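Local coordinates for VC0179-like protein (Escherichia coli, PDB 4XJ6) that probably condenses GTP and ATP into cyclic GMP-AMP, acting as a magnesium-dependent bacterial nucleotidyltransferase homologous to cyclic GMP-AMP synthase, at residues W108-F113 against P193-P198; E127-D132 against C178-I183. All coordinates share one frame; numbering follows the deposited sequence.

Interaction 1. Residues W108-F113 against P193-P198; sequences WTQGSF and PMYAIP. With GH3 (3'-deoxy-guanosine-5'-triphosphate), chain D; GH3 (3'-deoxy-guanosine-5'-triphosphate), chain E.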
loop_
_atom_site.group_PDB
_atom_site.type_symbol
_atom_site.label_atom_id
_atom_site.label_comp_id
_atom_site.label_asym_id
_atom_site.label_seq_id
_atom_site.Cartn_x
_atom_site.Cartn_y
_atom_site.Cartn_z
ATOM N N TRP A 108 -6.598 9.350 -5.811
ATOM C CA TRP A 108 -5.430 9.845 -5.095
ATOM C C TRP A 108 -4.604 8.682 -4.567
ATOM O O TRP A 108 -5.127 7.782 -3.911
ATOM C CB TRP A 108 -5.841 10.772 -3.945
ATOM C CG TRP A 108 -6.444 12.064 -4.407
ATOM C CD1 TRP A 108 -5.847 13.013 -5.183
ATOM C CD2 TRP A 108 -7.758 12.557 -4.110
ATOM N NE1 TRP A 108 -6.709 14.062 -5.395
ATOM C CE2 TRP A 108 -7.891 13.806 -4.746
ATOM C CE3 TRP A 108 -8.839 12.063 -3.370
ATOM C CZ2 TRP A 108 -9.051 14.569 -4.669
ATOM C CZ3 TRP A 108 -9.994 12.821 -3.295
ATOM C CH2 TRP A 108 -10.091 14.061 -3.940
ATOM N N THR A 109 -3.309 8.710 -4.860
ATOM C CA THR A 109 -2.400 7.658 -4.426
ATOM C C THR A 109 -2.036 7.806 -2.950
ATOM O O THR A 109 -1.731 8.902 -2.478
ATOM C CB THR A 109 -1.113 7.652 -5.274
ATOM O OG1 THR A 109 -1.455 7.554 -6.662
ATOM C CG2 THR A 109 -0.223 6.481 -4.897
ATOM N N GLN A 110 -2.086 6.695 -2.222
ATOM C CA GLN A 110 -1.624 6.662 -0.842
ATOM C C GLN A 110 -0.407 5.745 -0.758
ATOM O O GLN A 110 -0.030 5.119 -1.745
ATOM C CB GLN A 110 -2.740 6.183 0.092
ATOM C CG GLN A 110 -3.052 4.705 -0.042
ATOM C CD GLN A 110 -4.411 4.334 0.510
ATOM O OE1 GLN A 110 -5.434 4.872 0.088
ATOM N NE2 GLN A 110 -4.430 3.403 1.456
ATOM N N GLY A 111 0.218 5.674 0.410
ATOM C CA GLY A 111 1.311 4.742 0.608
ATOM C C GLY A 111 2.654 5.187 0.059
ATOM O O GLY A 111 2.880 6.374 -0.180
ATOM N N SER A 112 3.536 4.213 -0.157
ATOM C CA SER A 112 4.947 4.461 -0.446
ATOM C C SER A 112 5.202 5.185 -1.765
ATOM O O SER A 112 6.246 5.812 -1.939
ATOM C CB SER A 112 5.720 3.139 -0.442
ATOM O OG SER A 112 5.325 2.309 -1.520
ATOM N N PHE A 113 4.262 5.095 -2.700
ATOM C CA PHE A 113 4.420 5.789 -3.972
ATOM C C PHE A 113 4.065 7.258 -3.812
ATOM O O PHE A 113 4.359 8.074 -4.685
ATOM C CB PHE A 113 3.555 5.151 -5.062
ATOM C CG PHE A 113 3.901 5.606 -6.454
ATOM C CD1 PHE A 113 5.021 5.106 -7.099
ATOM C CD2 PHE A 113 3.107 6.527 -7.120
ATOM C CE1 PHE A 113 5.345 5.518 -8.380
ATOM C CE2 PHE A 113 3.428 6.942 -8.404
ATOM C CZ PHE A 113 4.547 6.435 -9.034
ATOM N N PRO A 193 -8.171 0.687 -3.014
ATOM C CA PRO A 193 -9.143 0.849 -1.932
ATOM C C PRO A 193 -10.252 1.802 -2.366
ATOM O O PRO A 193 -9.978 2.780 -3.062
ATOM C CB PRO A 193 -8.306 1.431 -0.792
ATOM C CG PRO A 193 -7.167 2.116 -1.472
ATOM C CD PRO A 193 -6.865 1.287 -2.688
ATOM N N MET A 194 -11.488 1.507 -1.981
ATOM C CA MET A 194 -12.625 2.331 -2.378
ATOM C C MET A 194 -13.099 3.200 -1.221
ATOM O O MET A 194 -13.403 2.695 -0.141
ATOM C CB MET A 194 -13.772 1.450 -2.881
ATOM C CG MET A 194 -15.012 2.226 -3.297
ATOM S SD MET A 194 -14.787 3.100 -4.853
ATOM C CE MET A 194 -15.854 4.514 -4.595
ATOM N N TYR A 195 -13.166 4.507 -1.452
ATOM C CA TYR A 195 -13.542 5.444 -0.400
ATOM C C TYR A 195 -14.824 6.202 -0.696
ATOM O O TYR A 195 -15.137 6.498 -1.847
ATOM C CB TYR A 195 -12.423 6.456 -0.159
ATOM C CG TYR A 195 -11.126 5.855 0.317
ATOM C CD1 TYR A 195 -10.875 5.679 1.672
ATOM C CD2 TYR A 195 -10.145 5.476 -0.589
ATOM C CE1 TYR A 195 -9.688 5.135 2.113
ATOM C CE2 TYR A 195 -8.951 4.934 -0.160
ATOM C CZ TYR A 195 -8.729 4.765 1.192
ATOM O OH TYR A 195 -7.543 4.221 1.630
ATOM N N ALA A 196 -15.552 6.521 0.369
ATOM C CA ALA A 196 -16.661 7.460 0.298
ATOM C C ALA A 196 -16.299 8.713 1.087
ATOM O O ALA A 196 -15.805 8.626 2.212
ATOM C CB ALA A 196 -17.935 6.835 0.832
ATOM N N ILE A 197 -16.529 9.875 0.484
ATOM C CA ILE A 197 -16.186 11.153 1.103
ATOM C C ILE A 197 -17.310 12.169 0.897
ATOM O O ILE A 197 -18.065 12.063 -0.072
ATOM C CB ILE A 197 -14.865 11.715 0.532
ATOM C CG1 ILE A 197 -14.916 11.761 -0.997
ATOM C CG2 ILE A 197 -13.684 10.879 0.998
ATOM C CD1 ILE A 197 -13.661 12.325 -1.639
ATOM N N PRO A 198 -17.440 13.141 1.820
ATOM C CA PRO A 198 -18.470 14.181 1.710
ATOM C C PRO A 198 -18.368 14.967 0.413
ATOM O O PRO A 198 -17.272 15.147 -0.114
ATOM C CB PRO A 198 -18.184 15.084 2.908
ATOM C CG PRO A 198 -17.550 14.193 3.893
ATOM C CD PRO A 198 -16.709 13.236 3.094
HETATM P PG GH3 D . 4.967 -0.625 0.411
HETATM O O1G GH3 D . 5.494 -1.893 1.037
HETATM O O2G GH3 D . 3.647 -0.877 -0.274
HETATM O O3G GH3 D . 5.954 -0.125 -0.614
HETATM O O3B GH3 D . 4.796 0.462 1.587
HETATM P PB GH3 D . 3.412 1.251 1.849
HETATM O O1B GH3 D . 3.704 2.538 2.580
HETATM O O2B GH3 D . 2.695 1.580 0.565
HETATM O O3A GH3 D . 2.554 0.273 2.805
HETATM P PA GH3 D . 1.194 -0.445 2.334
HETATM O O1A GH3 D . 1.031 -1.737 3.102
HETATM O O2A GH3 D . 1.171 -0.693 0.847
HETATM O "O5'" GH3 D . 0.002 0.567 2.719
HETATM C "C5'" GH3 D . -0.295 1.688 1.918
HETATM C "C4'" GH3 D . -1.160 2.656 2.712
HETATM O "O4'" GH3 D . -2.251 1.956 3.272
HETATM C "C3'" GH3 D . -0.430 3.314 3.868
HETATM C "C2'" GH3 D . -1.515 3.487 4.908
HETATM O "O2'" GH3 D . -2.070 4.778 4.811
HETATM C "C1'" GH3 D . -2.571 2.451 4.556
HETATM N N9 GH3 D . -2.476 1.338 5.509
HETATM C C8 GH3 D . -1.922 0.113 5.243
HETATM N N7 GH3 D . -2.017 -0.660 6.351
HETATM C C5 GH3 D . -2.636 0.061 7.318
HETATM C C6 GH3 D . -2.988 -0.238 8.627
HETATM O O6 GH3 D . -2.733 -1.346 9.095
HETATM N N1 GH3 D . -3.624 0.711 9.398
HETATM C C2 GH3 D . -3.910 1.951 8.870
HETATM N N2 GH3 D . -4.526 2.864 9.621
HETATM N N3 GH3 D . -3.558 2.242 7.568
HETATM C C4 GH3 D . -2.932 1.317 6.802
HETATM O O3A GH3 E . -2.758 -6.485 1.966
HETATM P PA GH3 E . -3.906 -5.763 2.833
HETATM O O1A GH3 E . -3.347 -5.423 4.193
HETATM O O2A GH3 E . -5.155 -6.609 2.944
HETATM O "O5'" GH3 E . -4.193 -4.398 2.030
HETATM C "C5'" GH3 E . -3.232 -3.880 1.136
HETATM C "C4'" GH3 E . -3.662 -2.489 0.696
HETATM O "O4'" GH3 E . -4.860 -2.138 1.354
HETATM C "C3'" GH3 E . -2.663 -1.397 1.038
HETATM C "C2'" GH3 E . -3.541 -0.185 1.308
HETATM O "O2'" GH3 E . -3.642 0.612 0.151
HETATM C "C1'" GH3 E . -4.910 -0.752 1.644
HETATM N N9 GH3 E . -5.129 -0.646 3.093
HETATM C C8 GH3 E . -4.834 -1.647 3.983
HETATM N N7 GH3 E . -5.167 -1.228 5.220
HETATM C C5 GH3 E . -5.681 0.020 5.129
HETATM C C6 GH3 E . -6.170 0.883 6.097
HETATM O O6 GH3 E . -6.176 0.538 7.278
HETATM N N1 GH3 E . -6.643 2.123 5.730
HETATM C C2 GH3 E . -6.626 2.495 4.401
HETATM N N2 GH3 E . -7.088 3.697 4.057
HETATM N N3 GH3 E . -6.137 1.626 3.440
HETATM C C4 GH3 E . -5.669 0.405 3.796
#
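Hydrogen bonding dominates where Gln-110 meets Tyr-195. The phenol OH of Tyr-195 donates to OE1 of Gln-110 at 2.7 Å, lying in the carbonyl plane on a lone pair, with a C=O...donor angle of 110°. Amide and ring planes are 44° apart, and OE1 meets the ring at its edge. The Gln-110 chain, extended beyond CG (chi2 -161°), carries the amide across to the tyrosine.

Both bound 3'-deoxy-GTP molecules join this network. Gln-110 NE2 donates to O4' of the chain D nucleotide at 3.2 Å, and the guanine N2 of the chain E nucleotide lies in the ring plane, doubtfully close to Tyr-195 OH. Further along, Ser-112 binds the chain D triphosphate through N to O2B (2.9 Å) and OG to O3G (2.7 Å).

The Pro-193 ring packs against the amide oxygen, CG 3.6 Å from Gln-110 OE1. Apolar contact is sparse: Ile-197 CD1 reaches the edge of the Trp-108 indole at CZ3, 4.1 Å away. Tyr-135, from the strand 128-138 between the segments, stacks on Tyr-195.

Donating to OE1 and apparently accepting from N2, one hydroxyl would tie the amide's orientation to the chain E guanine, while NE2 reaches the chain D sugar.

Interaction 2. Residues E127-D132 against C178-I183; sequences EMDIDD and CGRIKI. With MG (magnesium ion), chain B; MG (magnesium ion), chain C; GH3 (3'-deoxy-guanosine-5'-triphosphate), chain D; GH3 (3'-deoxy-guanosine-5'-triphosphate), chain E.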
loop_
_atom_site.group_PDB
_atom_site.type_symbol
_atom_site.label_atom_id
_atom_site.label_comp_id
_atom_site.label_asym_id
_atom_site.label_seq_id
_atom_site.Cartn_x
_atom_site.Cartn_y
_atom_site.Cartn_z
ATOM N N GLU A 127 6.505 -7.741 -6.216
ATOM C CA GLU A 127 6.069 -6.722 -7.166
ATOM C C GLU A 127 6.083 -5.329 -6.546
ATOM O O GLU A 127 5.890 -5.181 -5.339
ATOM C CB GLU A 127 4.658 -7.039 -7.674
ATOM C CG GLU A 127 4.511 -8.408 -8.325
ATOM C CD GLU A 127 3.060 -8.792 -8.551
ATOM O OE1 GLU A 127 2.178 -8.215 -7.880
ATOM O OE2 GLU A 127 2.801 -9.674 -9.397
ATOM N N MET A 128 6.311 -4.310 -7.369
ATOM C CA MET A 128 6.165 -2.931 -6.914
ATOM C C MET A 128 4.703 -2.659 -6.574
ATOM O O MET A 128 3.799 -3.168 -7.235
ATOM C CB MET A 128 6.656 -1.947 -7.975
ATOM C CG MET A 128 8.168 -1.833 -8.060
ATOM S SD MET A 128 8.745 -0.902 -9.493
ATOM C CE MET A 128 8.064 -1.868 -10.843
ATOM N N ASP A 129 4.473 -1.852 -5.546
ATOM C CA ASP A 129 3.124 -1.671 -5.025
ATOM C C ASP A 129 2.631 -0.234 -5.156
ATOM O O ASP A 129 3.223 0.691 -4.601
ATOM C CB ASP A 129 3.068 -2.115 -3.560
ATOM C CG ASP A 129 1.684 -1.971 -2.957
ATOM O OD1 ASP A 129 0.831 -2.849 -3.203
ATOM O OD2 ASP A 129 1.450 -0.983 -2.232
ATOM N N ILE A 130 1.542 -0.061 -5.901
ATOM C CA ILE A 130 0.892 1.238 -6.030
ATOM C C ILE A 130 -0.476 1.220 -5.355
ATOM O O ILE A 130 -1.365 0.465 -5.750
ATOM C CB ILE A 130 0.710 1.651 -7.503
ATOM C CG1 ILE A 130 1.989 1.400 -8.300
ATOM C CG2 ILE A 130 0.290 3.113 -7.593
ATOM C CD1 ILE A 130 1.856 1.722 -9.768
ATOM N N ASP A 131 -0.640 2.050 -4.332
ATOM C CA ASP A 131 -1.912 2.140 -3.630
ATOM C C ASP A 131 -2.697 3.347 -4.122
ATOM O O ASP A 131 -2.608 4.429 -3.547
ATOM C CB ASP A 131 -1.692 2.231 -2.122
ATOM C CG ASP A 131 -0.775 1.148 -1.601
ATOM O OD1 ASP A 131 -1.230 -0.008 -1.479
ATOM O OD2 ASP A 131 0.401 1.453 -1.313
ATOM N N ASP A 132 -3.460 3.162 -5.194
ATOM C CA ASP A 132 -4.243 4.251 -5.763
ATOM C C ASP A 132 -5.721 4.098 -5.409
ATOM O O ASP A 132 -6.415 3.238 -5.952
ATOM C CB ASP A 132 -4.066 4.310 -7.280
ATOM C CG ASP A 132 -4.449 5.661 -7.854
ATOM O OD1 ASP A 132 -4.082 6.689 -7.242
ATOM O OD2 ASP A 132 -5.114 5.698 -8.910
ATOM N N CYS A 178 -9.198 -3.890 -0.397
ATOM C CA CYS A 178 -9.097 -3.362 -1.753
ATOM C C CYS A 178 -9.192 -4.436 -2.826
ATOM O O CYS A 178 -9.089 -5.626 -2.542
ATOM C CB CYS A 178 -7.778 -2.606 -1.930
ATOM S SG CYS A 178 -6.320 -3.673 -1.898
ATOM N N GLY A 179 -9.388 -3.993 -4.063
ATOM C CA GLY A 179 -9.250 -4.856 -5.218
ATOM C C GLY A 179 -7.865 -4.638 -5.791
ATOM O O GLY A 179 -7.399 -3.501 -5.882
ATOM N N ARG A 180 -7.196 -5.721 -6.165
ATOM C CA ARG A 180 -5.837 -5.623 -6.680
ATOM C C ARG A 180 -5.742 -6.158 -8.099
ATOM O O ARG A 180 -6.260 -7.231 -8.403
ATOM C CB ARG A 180 -4.861 -6.379 -5.778
ATOM C CG ARG A 180 -3.471 -6.540 -6.374
ATOM C CD ARG A 180 -2.528 -7.237 -5.403
ATOM N NE ARG A 180 -2.238 -6.396 -4.248
ATOM C CZ ARG A 180 -1.493 -6.781 -3.216
ATOM N NH1 ARG A 180 -0.964 -8.000 -3.190
ATOM N NH2 ARG A 180 -1.277 -5.948 -2.205
ATOM N N ILE A 181 -5.087 -5.399 -8.971
ATOM C CA ILE A 181 -4.772 -5.890 -10.301
ATOM C C ILE A 181 -3.265 -6.114 -10.402
ATOM O O ILE A 181 -2.468 -5.216 -10.136
ATOM C CB ILE A 181 -5.272 -4.923 -11.412
ATOM C CG1 ILE A 181 -4.994 -5.505 -12.800
ATOM C CG2 ILE A 181 -4.689 -3.517 -11.254
ATOM C CD1 ILE A 181 -5.859 -6.702 -13.133
ATOM N N LYS A 182 -2.878 -7.335 -10.752
ATOM C CA LYS A 182 -1.469 -7.689 -10.842
ATOM C C LYS A 182 -1.008 -7.661 -12.289
ATOM O O LYS A 182 -1.599 -8.314 -13.146
ATOM C CB LYS A 182 -1.220 -9.071 -10.236
ATOM C CG LYS A 182 -1.607 -9.189 -8.771
ATOM C CD LYS A 182 -1.592 -10.639 -8.316
ATOM C CE LYS A 182 -0.189 -11.221 -8.360
ATOM N NZ LYS A 182 0.707 -10.579 -7.357
ATOM N N ILE A 183 0.047 -6.902 -12.557
ATOM C CA ILE A 183 0.586 -6.800 -13.904
ATOM C C ILE A 183 1.946 -7.491 -13.972
ATOM O O ILE A 183 2.978 -6.882 -13.693
ATOM C CB ILE A 183 0.720 -5.334 -14.342
ATOM C CG1 ILE A 183 -0.552 -4.561 -13.986
ATOM C CG2 ILE A 183 1.010 -5.247 -15.831
ATOM C CD1 ILE A 183 -0.458 -3.076 -14.238
HETATM MG MG MG B . 2.008 0.234 -0.751
HETATM MG MG MG C . -0.587 -2.120 -1.246
HETATM P PG GH3 D . 4.967 -0.625 0.411
HETATM O O1G GH3 D . 5.494 -1.893 1.037
HETATM O O2G GH3 D . 3.647 -0.877 -0.274
HETATM O O3G GH3 D . 5.954 -0.125 -0.614
HETATM O O3B GH3 D . 4.796 0.462 1.587
HETATM P PB GH3 D . 3.412 1.251 1.849
HETATM O O1B GH3 D . 3.704 2.538 2.580
HETATM O O2B GH3 D . 2.695 1.580 0.565
HETATM O O3A GH3 D . 2.554 0.273 2.805
HETATM P PA GH3 D . 1.194 -0.445 2.334
HETATM O O1A GH3 D . 1.031 -1.737 3.102
HETATM O O2A GH3 D . 1.171 -0.693 0.847
HETATM O "O5'" GH3 D . 0.002 0.567 2.719
HETATM C "C5'" GH3 D . -0.295 1.688 1.918
HETATM C "C4'" GH3 D . -1.160 2.656 2.712
HETATM O "O4'" GH3 D . -2.251 1.956 3.272
HETATM C "C3'" GH3 D . -0.430 3.314 3.868
HETATM C "C2'" GH3 D . -1.515 3.487 4.908
HETATM O "O2'" GH3 D . -2.070 4.778 4.811
HETATM C "C1'" GH3 D . -2.571 2.451 4.556
HETATM N N9 GH3 D . -2.476 1.338 5.509
HETATM C C8 GH3 D . -1.922 0.113 5.243
HETATM N N7 GH3 D . -2.017 -0.660 6.351
HETATM C C5 GH3 D . -2.636 0.061 7.318
HETATM C C6 GH3 D . -2.988 -0.238 8.627
HETATM O O6 GH3 D . -2.733 -1.346 9.095
HETATM N N1 GH3 D . -3.624 0.711 9.398
HETATM C C2 GH3 D . -3.910 1.951 8.870
HETATM N N2 GH3 D . -4.526 2.864 9.621
HETATM N N3 GH3 D . -3.558 2.242 7.568
HETATM C C4 GH3 D . -2.932 1.317 6.802
HETATM O O3A GH3 E . -2.758 -6.485 1.966
HETATM P PA GH3 E . -3.906 -5.763 2.833
HETATM O O1A GH3 E . -3.347 -5.423 4.193
HETATM O O2A GH3 E . -5.155 -6.609 2.944
HETATM O "O5'" GH3 E . -4.193 -4.398 2.030
HETATM C "C5'" GH3 E . -3.232 -3.880 1.136
HETATM C "C4'" GH3 E . -3.662 -2.489 0.696
HETATM O "O4'" GH3 E . -4.860 -2.138 1.354
HETATM C "C3'" GH3 E . -2.663 -1.397 1.038
HETATM C "C2'" GH3 E . -3.541 -0.185 1.308
HETATM O "O2'" GH3 E . -3.642 0.612 0.151
HETATM C "C1'" GH3 E . -4.910 -0.752 1.644
HETATM N N9 GH3 E . -5.129 -0.646 3.093
HETATM C C8 GH3 E . -4.834 -1.647 3.983
HETATM N N7 GH3 E . -5.167 -1.228 5.220
HETATM C C5 GH3 E . -5.681 0.020 5.129
HETATM C C6 GH3 E . -6.170 0.883 6.097
HETATM O O6 GH3 E . -6.176 0.538 7.278
HETATM N N1 GH3 E . -6.643 2.123 5.730
HETATM C C2 GH3 E . -6.626 2.495 4.401
HETATM N N2 GH3 E . -7.088 3.697 4.057
HETATM N N3 GH3 E . -6.137 1.626 3.440
HETATM C C4 GH3 E . -5.669 0.405 3.796
HETATM O O HOH W 1 3.132 1.397 -2.139
HETATM O O HOH W 2 -0.094 -3.463 0.267
#
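Glu-127 and Lys-182 reach toward each other over strand 188-198, which lies between their own strands, and their side chains cross at about a right angle. The lysine bends near its end (chi3 65°, chi4 67°), bringing NZ to 2.8 Å from Glu-127 OE1 in a salt bridge whose hydrogen-bond geometry is weak; OE2 is 3.1 Å from NZ. OE1 has a second partner in His-189 ND1, so the glutamate is held from the intervening strand as well.

Asp-129 and Arg-180 also cross nearly perpendicularly, their carboxylate and guanidinium planes 72° apart. Arg-180 NH2 stays 3.9 Å from Asp-129 OD1, an oblique approach too long for a direct bond. The main polar partner of the guanidinium is Asp-191, reached through NE, and the magnesium-bound water 2 lies at its edge, in plane.

Asp-129 and Asp-131 divide their oxygens between two magnesium ions. OD2 of Asp-129 bridges them, 2.0 Å from the chain B magnesium and 2.5 Å from the chain C magnesium, which OD1 of the same carboxylate also binds. Asp-131 straddles the pair instead: OD2 binds the chain B ion at 2.1 Å and OD1 the chain C ion at 2.2 Å. The chain B ion gathers one oxygen from each phosphate of the chain D nucleotide plus water 1, giving six ligands. Asp-191 contributes to the chain C ion. Asp-131 OD1 also accepts a hydrogen bond from O2' of the chain E nucleotide, 3.0 Å away, whose ribose lacks a 3' hydroxyl.

Two carboxylates on alternate residues of a strand (Asp-129 and Asp-131), a third on its neighbour and two magnesium ions beside a triphosphate make up the two-metal active site of the nucleotidyltransferase fold.

Overall arrangement
Both contacts span two strands separated by a third in the same mixed sheet: strand 128-138 separates the segments of interaction 1, and strand 188-198 those of interaction 2. Each therefore supplies the other's middle strand, and a probable hydrogen bond from Gln-110 N to Asp-131 O (2.7 Å) links them directly. Interaction 1 is mostly buried, with Trp-108 at its exposed margin; its protein groups are uncharged: an amide and a phenol meet sugar and base, and Ser-112 the triphosphate. Interaction 2 is only partly buried and is ionic, running from a partly exposed salt bridge to buried, metal-bound aspartates. Both touch both nucleotides, one working chiefly by hydrogen bonds and the other through metal coordination.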